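Local coordinates for protein bacteriorhodopsin (Nanosalina sp., PDB 6EYU) that pumps protons inward across the cell membrane as a light-driven, retinal-binding microbial rhodopsin of the xenorhodopsin type, at residues A[70-74]-A[118-123]; A[173-177]-A[208-212]; A[180-186]-A[195-201]. The contacts are given in a common frame with arbitrary orientation. Residues are numbered along the deposited sequence.

The three contacts join four helices of one retinal-binding helix bundle. Contact 1 comes first along the chain and pairs the start of helix 72-93 with the end of helix 101-124. Contacts 2 and 3 both pair helix 157-183 with helix 198-230, and contact 3 is nested inside the loop that contact 2 closes. The centres of contacts 1 and 2 lie about 17 Å apart, those of contacts 1 and 3 about 14 Å, and those of contacts 2 and 3 about 15 Å. Contacts 1 and 3 meet through Y74 and W181, contacts 2 and 3 through L208 and V180. All three touch retinal; contact 2 lies near the middle of the chain, contacts 1 and 3 towards one end.

Contact 1. Residues A[70-74]-A[118-123]; sequences DYAWY and GLLAQA. With RET (retinal), chain D.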
loop_
_atom_site.group_PDB
_atom_site.type_symbol
_atom_site.label_atom_id
_atom_site.label_comp_id
_atom_site.label_asym_id
_atom_site.label_seq_id
_atom_site.Cartn_x
_atom_site.Cartn_y
_atom_site.Cartn_z
ATOM N N ASP A 70 -5.777 13.237 14.252
ATOM C CA ASP A 70 -4.913 14.387 14.017
ATOM C C ASP A 70 -4.362 14.364 12.595
ATOM O O ASP A 70 -3.901 15.383 12.082
ATOM C CB ASP A 70 -3.758 14.398 15.022
ATOM C CG ASP A 70 -4.134 15.059 16.333
ATOM O OD1 ASP A 70 -5.136 15.805 16.359
ATOM O OD2 ASP A 70 -3.418 14.847 17.334
ATOM N N TYR A 71 -4.464 13.209 11.944
ATOM C CA TYR A 71 -3.797 12.991 10.666
ATOM C C TYR A 71 -4.773 12.468 9.617
ATOM O O TYR A 71 -4.372 11.807 8.659
ATOM C CB TYR A 71 -2.642 12.002 10.832
ATOM C CG TYR A 71 -1.472 12.555 11.613
ATOM C CD1 TYR A 71 -0.461 13.262 10.974
ATOM C CD2 TYR A 71 -1.440 12.477 12.998
ATOM C CE1 TYR A 71 0.588 13.810 11.688
ATOM C CE2 TYR A 71 -0.393 13.017 13.720
ATOM C CZ TYR A 71 0.618 13.682 13.060
ATOM O OH TYR A 71 1.660 14.226 13.775
ATOM N N ALA A 72 -6.053 12.776 9.796
ATOM C CA ALA A 72 -7.107 12.125 9.027
ATOM C C ALA A 72 -7.077 12.576 7.571
ATOM O O ALA A 72 -7.271 11.770 6.660
ATOM C CB ALA A 72 -8.468 12.415 9.644
ATOM N N TRP A 73 -6.839 13.866 7.355
ATOM C CA TRP A 73 -6.743 14.405 6.003
ATOM C C TRP A 73 -5.695 13.644 5.197
ATOM O O TRP A 73 -5.903 13.340 4.022
ATOM C CB TRP A 73 -6.385 15.893 6.042
ATOM C CG TRP A 73 -7.484 16.761 6.571
ATOM C CD1 TRP A 73 -8.807 16.706 6.238
ATOM C CD2 TRP A 73 -7.339 17.888 7.444
ATOM N NE1 TRP A 73 -9.504 17.682 6.908
ATOM C CE2 TRP A 73 -8.628 18.409 7.670
ATOM C CE3 TRP A 73 -6.248 18.487 8.080
ATOM C CZ2 TRP A 73 -8.854 19.506 8.500
ATOM C CZ3 TRP A 73 -6.475 19.566 8.914
ATOM C CH2 TRP A 73 -7.769 20.063 9.117
ATOM N N TYR A 74 -4.571 13.337 5.836
ATOM C CA TYR A 74 -3.485 12.625 5.173
ATOM C C TYR A 74 -3.874 11.176 4.907
ATOM O O TYR A 74 -3.635 10.648 3.821
ATOM C CB TYR A 74 -2.217 12.673 6.027
ATOM C CG TYR A 74 -1.791 14.072 6.407
ATOM C CD1 TYR A 74 -1.509 15.020 5.432
ATOM C CD2 TYR A 74 -1.801 14.485 7.733
ATOM C CE1 TYR A 74 -1.181 16.319 5.770
ATOM C CE2 TYR A 74 -1.473 15.781 8.082
ATOM C CZ TYR A 74 -1.162 16.693 7.096
ATOM O OH TYR A 74 -0.830 17.983 7.439
ATOM N N GLY A 118 3.087 16.315 3.432
ATOM C CA GLY A 118 2.159 17.024 4.305
ATOM C C GLY A 118 2.126 16.432 5.700
ATOM O O GLY A 118 2.072 17.157 6.694
ATOM N N LEU A 119 2.145 15.106 5.771
ATOM C CA LEU A 119 2.068 14.396 7.041
ATOM C C LEU A 119 3.387 14.517 7.799
ATOM O O LEU A 119 3.401 14.742 9.009
ATOM C CB LEU A 119 1.742 12.922 6.792
ATOM C CG LEU A 119 1.687 12.007 8.015
ATOM C CD1 LEU A 119 0.729 10.854 7.758
ATOM C CD2 LEU A 119 3.075 11.484 8.356
ATOM N N LEU A 120 4.489 14.462 7.060
ATOM C CA LEU A 120 5.812 14.662 7.638
ATOM C C LEU A 120 5.945 16.077 8.190
ATOM O O LEU A 120 6.424 16.274 9.308
ATOM C CB LEU A 120 6.895 14.413 6.586
ATOM C CG LEU A 120 7.060 12.964 6.122
ATOM C CD1 LEU A 120 8.271 12.834 5.211
ATOM C CD2 LEU A 120 7.180 12.026 7.314
ATOM N N ALA A 121 5.512 17.058 7.406
ATOM C CA ALA A 121 5.583 18.454 7.819
ATOM C C ALA A 121 4.905 18.647 9.172
ATOM O O ALA A 121 5.521 19.138 10.119
ATOM C CB ALA A 121 4.938 19.348 6.771
ATOM N N GLN A 122 3.657 18.202 9.276
ATOM C CA GLN A 122 2.911 18.314 10.525
ATOM C C GLN A 122 3.627 17.569 11.646
ATOM O O GLN A 122 3.751 18.077 12.761
ATOM C CB GLN A 122 1.495 17.762 10.358
ATOM C CG GLN A 122 0.586 18.037 11.547
ATOM C CD GLN A 122 -0.782 17.404 11.396
ATOM O OE1 GLN A 122 -1.491 17.653 10.420
ATOM N NE2 GLN A 122 -1.176 16.604 12.381
ATOM N N ALA A 123 4.056 16.346 11.358
ATOM C CA ALA A 123 4.640 15.480 12.375
ATOM C C ALA A 123 5.992 16.022 12.829
ATOM O O ALA A 123 6.381 15.853 13.984
ATOM C CB ALA A 123 4.789 14.065 11.839
HETATM C C1 RET D . -0.455 18.792 1.182
HETATM C C2 RET D . 0.859 18.746 1.967
HETATM C C3 RET D . 1.745 19.950 1.653
HETATM C C4 RET D . 2.192 19.910 0.195
HETATM C C5 RET D . 1.016 19.570 -0.722
HETATM C C6 RET D . -0.186 19.086 -0.300
HETATM C C7 RET D . -1.233 18.844 -1.274
HETATM C C8 RET D . -2.430 18.315 -0.896
HETATM C C9 RET D . -3.409 17.989 -1.902
HETATM C C10 RET D . -4.659 17.489 -1.548
HETATM C C11 RET D . -5.712 17.213 -2.447
HETATM C C12 RET D . -6.789 16.645 -1.775
HETATM C C13 RET D . -7.957 16.127 -2.376
HETATM C C14 RET D . -8.966 15.562 -1.585
HETATM C C15 RET D . -10.113 14.923 -2.044
HETATM C C16 RET D . -1.157 17.435 1.268
HETATM C C17 RET D . -1.365 19.890 1.735
HETATM C C18 RET D . 1.197 19.819 -2.221
HETATM C C19 RET D . -3.086 18.237 -3.376
HETATM C C20 RET D . -8.133 16.207 -3.894
HETATM O O HOH W 1 0.654 16.857 14.439
#
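Q122 carries the main polar link. Its NE2 donates a straight hydrogen bond to the backbone O of D70 (3.0 Å, angle 174°). The same NE2 donates to a water at 2.8 Å, and that water also bonds Y71 OH at 2.9 Å. Y74 OH lies 3.1 Å from Q122 OE1, but that bond is not settled: the proton has another acceptor within reach. Y74 OH is hydrogen-bonded to W181 NE1 of helix 157-183. Q122 NE2 lies over one face of the Y71 ring, 3.4 Å from Y71 CE1. Packing adds to these bonds. L119 CB makes a CH-pi contact over the Y74 face, 4.1 Å from the ring centroid, and L119 CG lies 3.9 Å from Y71 CD1. G118 belongs to the retinal pocket, with its CA 3.2 Å from retinal C2. A CB here would clash with C2, so the bare backbone makes room for the retinal ring. Y71 touches a bound MUN and packs edge-to-face with F67 of the second subunit, so the contact spans pocket and subunit interface. It joins the start of helix 72-93 to the end of helix 101-124; D70 and Q122 also meet helix 2-7.

Contact 2. Residues A[173-177]-A[208-212]; sequences FFLSY and LPFFC. With RET (retinal), chain D.
Two helical segments, 173-177 and 208-212, run antiparallel at 154° (signed crossing angle -154°), with axes 10.4 Å apart at closest approach. The nearest CA pair is F173 and C212, at 7.1 Å. In 208-212 the nitrogen of P209 cannot donate to the preceding turn, which kinks the helix, and a pi-type turn follows at 210-212.

With the axes so far apart, side chains fill the gap. L208 (chi1 m, chi2 t) fits between F173, S176 and Y177. Its CD2 meets the F173 ring edge, 3.9 Å from F173 CD1, and its CD1 lies 3.6 Å from S176 OG. C212 (chi1 m) fits its SG between F173 and Y177, 3.5 Å from F173 CB and 3.9 Å from Y177 CE2. That sulfur is 4.5 Å from the F173 centroid (oblique) and 5.1 Å from that of Y177 (at the edge). The F173 ring (chi1 -95°, between wells) reaches across to F211. F211 CB is 4.1 Å from the F173 centroid, an off-centre CH-pi contact. The two rings are near parallel (6°) but offset so that they barely overlap, centroids 5.8 Å apart. Y177 (chi1 m) pushes its OH against the kink, 3.1 Å from both L208 C and P209 N.

The Y177 ring lays one face on retinal, with CD2 3.4 Å from C11. F174 CE1 is 3.4 Å from C20, and P209 CB 4.0 Å from C15. This is an aromatic wall of a rhodopsin retinal pocket. No clear hydrogen bond crosses between the segments; cohesion rests mainly on apolar, CH-pi and sulfur-aromatic contacts.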
loop_
_atom_site.group_PDB
_atom_site.type_symbol
_atom_site.label_atom_id
_atom_site.label_comp_id
_atom_site.label_asym_id
_atom_site.label_seq_id
_atom_site.Cartn_x
_atom_site.Cartn_y
_atom_site.Cartn_z
ATOM N N PHE A 173 -7.960 22.726 -8.756
ATOM C CA PHE A 173 -8.462 22.423 -7.420
ATOM C C PHE A 173 -7.354 21.852 -6.541
ATOM O O PHE A 173 -7.309 22.111 -5.339
ATOM C CB PHE A 173 -9.629 21.437 -7.496
ATOM C CG PHE A 173 -10.978 22.095 -7.512
ATOM C CD1 PHE A 173 -11.462 22.740 -6.385
ATOM C CD2 PHE A 173 -11.749 22.098 -8.662
ATOM C CE1 PHE A 173 -12.689 23.377 -6.407
ATOM C CE2 PHE A 173 -12.979 22.727 -8.688
ATOM C CZ PHE A 173 -13.449 23.371 -7.561
ATOM N N PHE A 174 -6.440 21.106 -7.153
ATOM C CA PHE A 174 -5.365 20.456 -6.410
ATOM C C PHE A 174 -4.408 21.492 -5.829
ATOM O O PHE A 174 -3.821 21.278 -4.768
ATOM C CB PHE A 174 -4.600 19.488 -7.314
ATOM C CG PHE A 174 -5.109 18.075 -7.256
ATOM C CD1 PHE A 174 -6.462 17.821 -7.104
ATOM C CD2 PHE A 174 -4.233 17.003 -7.308
ATOM C CE1 PHE A 174 -6.937 16.524 -7.056
ATOM C CE2 PHE A 174 -4.701 15.704 -7.261
ATOM C CZ PHE A 174 -6.055 15.464 -7.136
ATOM N N LEU A 175 -4.338 22.653 -6.473
ATOM C CA LEU A 175 -3.406 23.697 -6.063
ATOM C C LEU A 175 -3.938 24.458 -4.854
ATOM O O LEU A 175 -3.172 25.078 -4.115
ATOM C CB LEU A 175 -3.153 24.666 -7.217
ATOM C CG LEU A 175 -2.540 24.036 -8.468
ATOM C CD1 LEU A 175 -2.734 24.940 -9.676
ATOM C CD2 LEU A 175 -1.065 23.736 -8.247
ATOM N N SER A 176 -5.250 24.412 -4.658
ATOM C CA SER A 176 -5.886 25.163 -3.581
ATOM C C SER A 176 -5.499 24.591 -2.222
ATOM O O SER A 176 -5.470 25.312 -1.223
ATOM C CB SER A 176 -7.408 25.146 -3.744
ATOM O OG SER A 176 -7.929 23.848 -3.518
ATOM N N TYR A 177 -5.111 23.319 -2.206
ATOM C CA TYR A 177 -4.992 22.574 -0.957
ATOM C C TYR A 177 -3.730 22.968 -0.196
ATOM O O TYR A 177 -3.790 23.266 0.997
ATOM C CB TYR A 177 -4.989 21.069 -1.228
ATOM C CG TYR A 177 -6.360 20.495 -1.510
ATOM C CD1 TYR A 177 -7.169 20.039 -0.478
ATOM C CD2 TYR A 177 -6.844 20.410 -2.808
ATOM C CE1 TYR A 177 -8.427 19.525 -0.731
ATOM C CE2 TYR A 177 -8.097 19.890 -3.071
ATOM C CZ TYR A 177 -8.890 19.463 -2.028
ATOM O OH TYR A 177 -10.139 18.945 -2.285
ATOM N N LEU A 208 -13.910 21.813 -0.543
ATOM C CA LEU A 208 -12.996 21.624 -1.664
ATOM C C LEU A 208 -12.946 20.158 -2.083
ATOM O O LEU A 208 -12.907 19.850 -3.274
ATOM C CB LEU A 208 -11.592 22.113 -1.300
ATOM C CG LEU A 208 -11.405 23.632 -1.305
ATOM C CD1 LEU A 208 -10.069 24.014 -0.688
ATOM C CD2 LEU A 208 -11.522 24.183 -2.719
ATOM N N PRO A 209 -12.956 19.245 -1.099
ATOM C CA PRO A 209 -13.015 17.827 -1.437
ATOM C C PRO A 209 -14.358 17.401 -2.023
ATOM O O PRO A 209 -14.410 16.480 -2.837
ATOM C CB PRO A 209 -12.773 17.142 -0.093
ATOM C CG PRO A 209 -11.911 18.098 0.654
ATOM C CD PRO A 209 -12.356 19.470 0.228
ATOM N N PHE A 210 -15.431 18.076 -1.624
ATOM C CA PHE A 210 -16.739 17.840 -2.224
ATOM C C PHE A 210 -16.660 17.988 -3.739
ATOM O O PHE A 210 -17.209 17.172 -4.480
ATOM C CB PHE A 210 -17.777 18.813 -1.660
ATOM C CG PHE A 210 -19.160 18.606 -2.212
ATOM C CD1 PHE A 210 -19.922 17.519 -1.812
ATOM C CD2 PHE A 210 -19.639 19.412 -3.231
ATOM C CE1 PHE A 210 -21.158 17.275 -2.379
ATOM C CE2 PHE A 210 -20.883 19.185 -3.787
ATOM C CZ PHE A 210 -21.644 18.114 -3.362
ATOM N N PHE A 211 -15.895 18.976 -4.193
ATOM C CA PHE A 211 -15.813 19.280 -5.615
ATOM C C PHE A 211 -14.823 18.359 -6.323
ATOM O O PHE A 211 -14.934 18.130 -7.529
ATOM C CB PHE A 211 -15.417 20.744 -5.827
ATOM C CG PHE A 211 -16.567 21.704 -5.715
ATOM C CD1 PHE A 211 -17.430 21.894 -6.783
ATOM C CD2 PHE A 211 -16.884 22.281 -4.497
ATOM C CE1 PHE A 211 -18.554 22.687 -6.653
ATOM C CE2 PHE A 211 -17.996 23.093 -4.365
ATOM C CZ PHE A 211 -18.833 23.294 -5.444
ATOM N N CYS A 212 -13.923 17.751 -5.556
ATOM C CA CYS A 212 -12.846 16.950 -6.135
ATOM C C CYS A 212 -13.174 15.458 -6.107
ATOM O O CYS A 212 -12.465 14.646 -6.701
ATOM C CB CYS A 212 -11.533 17.204 -5.393
ATOM S SG CYS A 212 -10.949 18.913 -5.481
HETATM C C1 RET D . -0.455 18.792 1.182
HETATM C C2 RET D . 0.859 18.746 1.967
HETATM C C3 RET D . 1.745 19.950 1.653
HETATM C C4 RET D . 2.192 19.910 0.195
HETATM C C5 RET D . 1.016 19.570 -0.722
HETATM C C6 RET D . -0.186 19.086 -0.300
HETATM C C7 RET D . -1.233 18.844 -1.274
HETATM C C8 RET D . -2.430 18.315 -0.896
HETATM C C9 RET D . -3.409 17.989 -1.902
HETATM C C10 RET D . -4.659 17.489 -1.548
HETATM C C11 RET D . -5.712 17.213 -2.447
HETATM C C12 RET D . -6.789 16.645 -1.775
HETATM C C13 RET D . -7.957 16.127 -2.376
HETATM C C14 RET D . -8.966 15.562 -1.585
HETATM C C15 RET D . -10.113 14.923 -2.044
HETATM C C16 RET D . -1.157 17.435 1.268
HETATM C C17 RET D . -1.365 19.890 1.735
HETATM C C18 RET D . 1.197 19.819 -2.221
HETATM C C19 RET D . -3.086 18.237 -3.376
HETATM C C20 RET D . -8.133 16.207 -3.894
#

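Contact 3. Residues A[180-186]-A[195-201]; sequences VWYISGI and ILDPTQT. With MUN ([(2~{S})-2,3-bis(oxidanyl)propyl] (~{E})-undec-2-enoate), chain S; RET (retinal), chain D.
Helix 157-183 ends at I183 and runs on as loop; 195-201 leads from loop into helix 198-230. W181 (chi1 t) points away and lays its ring face on retinal, with CG 3.7 Å from C17. I183 (chi1 p, chi2 t) points toward 195-201, and its CD1 is 3.8 Å from L196 CG. I183 O accepts from I195 N (2.7 Å) and weakly from L196 N (3.3 Å). S184 leaves helical angles (-65/141) and forms a single parallel bridge with L196 (CA-CA 4.6 Å); I183 faces I195 (CA-CA 5.4 Å) and I186 faces P198 (CA-CA 5.7 Å). S184 OG (chi1 t) donates to T201 OG1 at 3.0 Å, and T201 OG1 donates to D197 O at 2.9 Å. G185 N donates to L196 O at 2.7 Å; a CB on G185 would clash with that oxygen.

D197 N-caps the new helix in a capping box: Q200 N donates to D197 OD1 (2.7 Å) and D197 N to Q200 OE1 (3.0 Å). The lipid MUN touches I195, L196 and Q200. The contact closes the loop between helix 157-183 and helix 198-230, with helix 2-7 against I186 and P198, and Y74 of helix 72-93 hydrogen-bonded to W181 NE1.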
loop_
_atom_site.group_PDB
_atom_site.type_symbol
_atom_site.label_atom_id
_atom_site.label_comp_id
_atom_site.label_asym_id
_atom_site.label_seq_id
_atom_site.Cartn_x
_atom_site.Cartn_y
_atom_site.Cartn_z
ATOM N N VAL A 180 -4.542 26.461 1.316
ATOM C CA VAL A 180 -5.333 26.457 2.543
ATOM C C VAL A 180 -4.537 25.850 3.695
ATOM O O VAL A 180 -4.542 26.375 4.808
ATOM C CB VAL A 180 -6.643 25.665 2.373
ATOM C CG1 VAL A 180 -6.432 24.471 1.453
ATOM C CG2 VAL A 180 -7.171 25.217 3.727
ATOM N N TRP A 181 -3.793 24.789 3.400
ATOM C CA TRP A 181 -2.954 24.137 4.400
ATOM C C TRP A 181 -1.958 25.131 4.988
ATOM O O TRP A 181 -1.791 25.208 6.205
ATOM C CB TRP A 181 -2.206 22.958 3.774
ATOM C CG TRP A 181 -1.532 22.065 4.774
ATOM C CD1 TRP A 181 -2.031 20.907 5.298
ATOM C CD2 TRP A 181 -0.163 22.134 5.194
ATOM N NE1 TRP A 181 -1.062 20.257 6.023
ATOM C CE2 TRP A 181 0.091 20.995 5.985
ATOM C CE3 TRP A 181 0.881 23.032 4.952
ATOM C CZ2 TRP A 181 1.329 20.760 6.580
ATOM C CZ3 TRP A 181 2.105 22.804 5.555
ATOM C CH2 TRP A 181 2.320 21.675 6.355
ATOM N N TYR A 182 -1.394 25.972 4.127
ATOM C CA TYR A 182 -0.302 26.853 4.521
ATOM C C TYR A 182 -0.820 28.013 5.363
ATOM O O TYR A 182 -0.200 28.397 6.355
ATOM C CB TYR A 182 0.422 27.388 3.285
ATOM C CG TYR A 182 1.732 28.077 3.597
ATOM C CD1 TYR A 182 1.769 29.434 3.884
ATOM C CD2 TYR A 182 2.898 27.341 3.767
ATOM C CE1 TYR A 182 2.942 30.052 4.271
ATOM C CE2 TYR A 182 4.076 27.949 4.157
ATOM C CZ TYR A 182 4.091 29.303 4.415
ATOM O OH TYR A 182 5.266 29.917 4.783
ATOM N N ILE A 183 -1.963 28.566 4.968
ATOM C CA ILE A 183 -2.485 29.770 5.604
ATOM C C ILE A 183 -3.321 29.427 6.832
ATOM O O ILE A 183 -3.638 30.301 7.640
ATOM C CB ILE A 183 -3.349 30.597 4.629
ATOM C CG1 ILE A 183 -4.622 29.834 4.261
ATOM C CG2 ILE A 183 -2.557 30.939 3.377
ATOM C CD1 ILE A 183 -5.672 30.696 3.595
ATOM N N SER A 184 -3.605 28.141 7.014
ATOM C CA SER A 184 -4.362 27.686 8.175
ATOM C C SER A 184 -3.576 27.931 9.458
ATOM O O SER A 184 -2.355 27.781 9.488
ATOM C CB SER A 184 -4.696 26.199 8.047
ATOM O OG SER A 184 -5.003 25.635 9.310
ATOM N N GLY A 185 -4.283 28.334 10.508
ATOM C CA GLY A 185 -3.644 28.703 11.766
ATOM C C GLY A 185 -3.792 27.621 12.818
ATOM O O GLY A 185 -3.728 27.895 14.016
ATOM N N ILE A 186 -3.985 26.386 12.366
ATOM C CA ILE A 186 -3.854 25.225 13.238
ATOM C C ILE A 186 -2.398 25.019 13.640
ATOM O O ILE A 186 -1.521 24.889 12.785
ATOM C CB ILE A 186 -4.367 23.946 12.550
ATOM C CG1 ILE A 186 -5.896 23.955 12.490
ATOM C CG2 ILE A 186 -3.878 22.712 13.293
ATOM C CD1 ILE A 186 -6.475 22.949 11.518
ATOM N N ILE A 195 -4.064 32.503 9.115
ATOM C CA ILE A 195 -5.148 33.330 8.597
ATOM C C ILE A 195 -6.506 32.699 8.887
ATOM O O ILE A 195 -7.441 33.383 9.302
ATOM C CB ILE A 195 -5.014 33.545 7.077
ATOM C CG1 ILE A 195 -3.906 34.556 6.781
ATOM C CG2 ILE A 195 -6.333 34.027 6.494
ATOM C CD1 ILE A 195 -3.469 34.571 5.333
ATOM N N LEU A 196 -6.628 31.405 8.607
ATOM C CA LEU A 196 -7.821 30.652 8.982
ATOM C C LEU A 196 -7.702 30.135 10.412
ATOM O O LEU A 196 -6.647 29.650 10.820
ATOM C CB LEU A 196 -8.038 29.478 8.025
ATOM C CG LEU A 196 -7.814 29.760 6.538
ATOM C CD1 LEU A 196 -8.106 28.515 5.714
ATOM C CD2 LEU A 196 -8.671 30.927 6.073
ATOM N N ASP A 197 -8.813 30.167 11.140
ATOM C CA ASP A 197 -8.973 29.341 12.331
ATOM C C ASP A 197 -9.363 27.916 11.949
ATOM O O ASP A 197 -9.686 27.646 10.793
ATOM C CB ASP A 197 -10.037 29.940 13.252
ATOM C CG ASP A 197 -11.448 29.626 12.794
ATOM O OD1 ASP A 197 -11.603 29.041 11.701
ATOM O OD2 ASP A 197 -12.402 29.962 13.528
ATOM N N PRO A 198 -9.323 26.997 12.925
ATOM C CA PRO A 198 -9.466 25.576 12.632
ATOM C C PRO A 198 -10.780 25.238 11.934
ATOM O O PRO A 198 -10.809 24.373 11.058
ATOM C CB PRO A 198 -9.410 24.933 14.016
ATOM C CG PRO A 198 -8.529 25.840 14.803
ATOM C CD PRO A 198 -8.755 27.228 14.265
ATOM N N THR A 199 -11.853 25.926 12.310
ATOM C CA THR A 199 -13.172 25.647 11.750
ATOM C C THR A 199 -13.222 26.036 10.277
ATOM O O THR A 199 -13.733 25.287 9.444
ATOM C CB THR A 199 -14.276 26.413 12.503
ATOM O OG1 THR A 199 -14.187 26.134 13.906
ATOM C CG2 THR A 199 -15.650 26.008 11.991
ATOM N N GLN A 200 -12.711 27.223 9.966
ATOM C CA GLN A 200 -12.616 27.679 8.585
ATOM C C GLN A 200 -11.767 26.718 7.761
ATOM O O GLN A 200 -12.155 26.315 6.665
ATOM C CB GLN A 200 -12.010 29.083 8.532
ATOM C CG GLN A 200 -12.956 30.182 8.986
ATOM C CD GLN A 200 -12.238 31.482 9.288
ATOM O OE1 GLN A 200 -11.153 31.483 9.871
ATOM N NE2 GLN A 200 -12.877 32.599 8.962
ATOM N N THR A 201 -10.604 26.358 8.296
ATOM C CA THR A 201 -9.761 25.342 7.680
ATOM C C THR A 201 -10.565 24.075 7.409
ATOM O O THR A 201 -10.582 23.568 6.287
ATOM C CB THR A 201 -8.566 24.986 8.583
ATOM O OG1 THR A 201 -7.909 26.186 9.011
ATOM C CG2 THR A 201 -7.576 24.104 7.838
HETATM C CAR MUN S . -15.233 26.763 -4.058
HETATM C CAQ MUN S . -15.676 27.648 -2.892
HETATM C CAP MUN S . -14.598 27.642 -1.806
HETATM C CAO MUN S . -15.275 27.671 -0.434
HETATM C CAN MUN S . -14.260 28.071 0.636
HETATM C CAM MUN S . -14.780 27.628 2.006
HETATM C CAK MUN S . -14.991 28.853 2.899
HETATM C CAH MUN S . -13.951 28.838 4.021
HETATM C CAF MUN S . -13.859 30.221 4.675
HETATM C CAC MUN S . -12.666 31.091 4.238
HETATM C CAA MUN S . -12.489 32.467 4.904
HETATM O OAD MUN S . -13.453 33.041 5.411
HETATM O OAB MUN S . -11.283 33.061 4.690
HETATM C CAE MUN S . -11.440 34.483 4.750
HETATM C CAG MUN S . -10.697 35.033 5.970
HETATM O OAJ MUN S . -10.358 33.955 6.848
HETATM C CAI MUN S . -9.420 35.740 5.515
HETATM O OAL MUN S . -9.306 36.999 6.184
HETATM C C1 RET D . -0.455 18.792 1.182
HETATM C C2 RET D . 0.859 18.746 1.967
HETATM C C3 RET D . 1.745 19.950 1.653
HETATM C C4 RET D . 2.192 19.910 0.195
HETATM C C5 RET D . 1.016 19.570 -0.722
HETATM C C6 RET D . -0.186 19.086 -0.300
HETATM C C7 RET D . -1.233 18.844 -1.274
HETATM C C8 RET D . -2.430 18.315 -0.896
HETATM C C9 RET D . -3.409 17.989 -1.902
HETATM C C10 RET D . -4.659 17.489 -1.548
HETATM C C11 RET D . -5.712 17.213 -2.447
HETATM C C12 RET D . -6.789 16.645 -1.775
HETATM C C13 RET D . -7.957 16.127 -2.376
HETATM C C14 RET D . -8.966 15.562 -1.585
HETATM C C15 RET D . -10.113 14.923 -2.044
HETATM C C16 RET D . -1.157 17.435 1.268
HETATM C C17 RET D . -1.365 19.890 1.735
HETATM C C18 RET D . 1.197 19.819 -2.221
HETATM C C19 RET D . -3.086 18.237 -3.376
HETATM C C20 RET D . -8.133 16.207 -3.894
#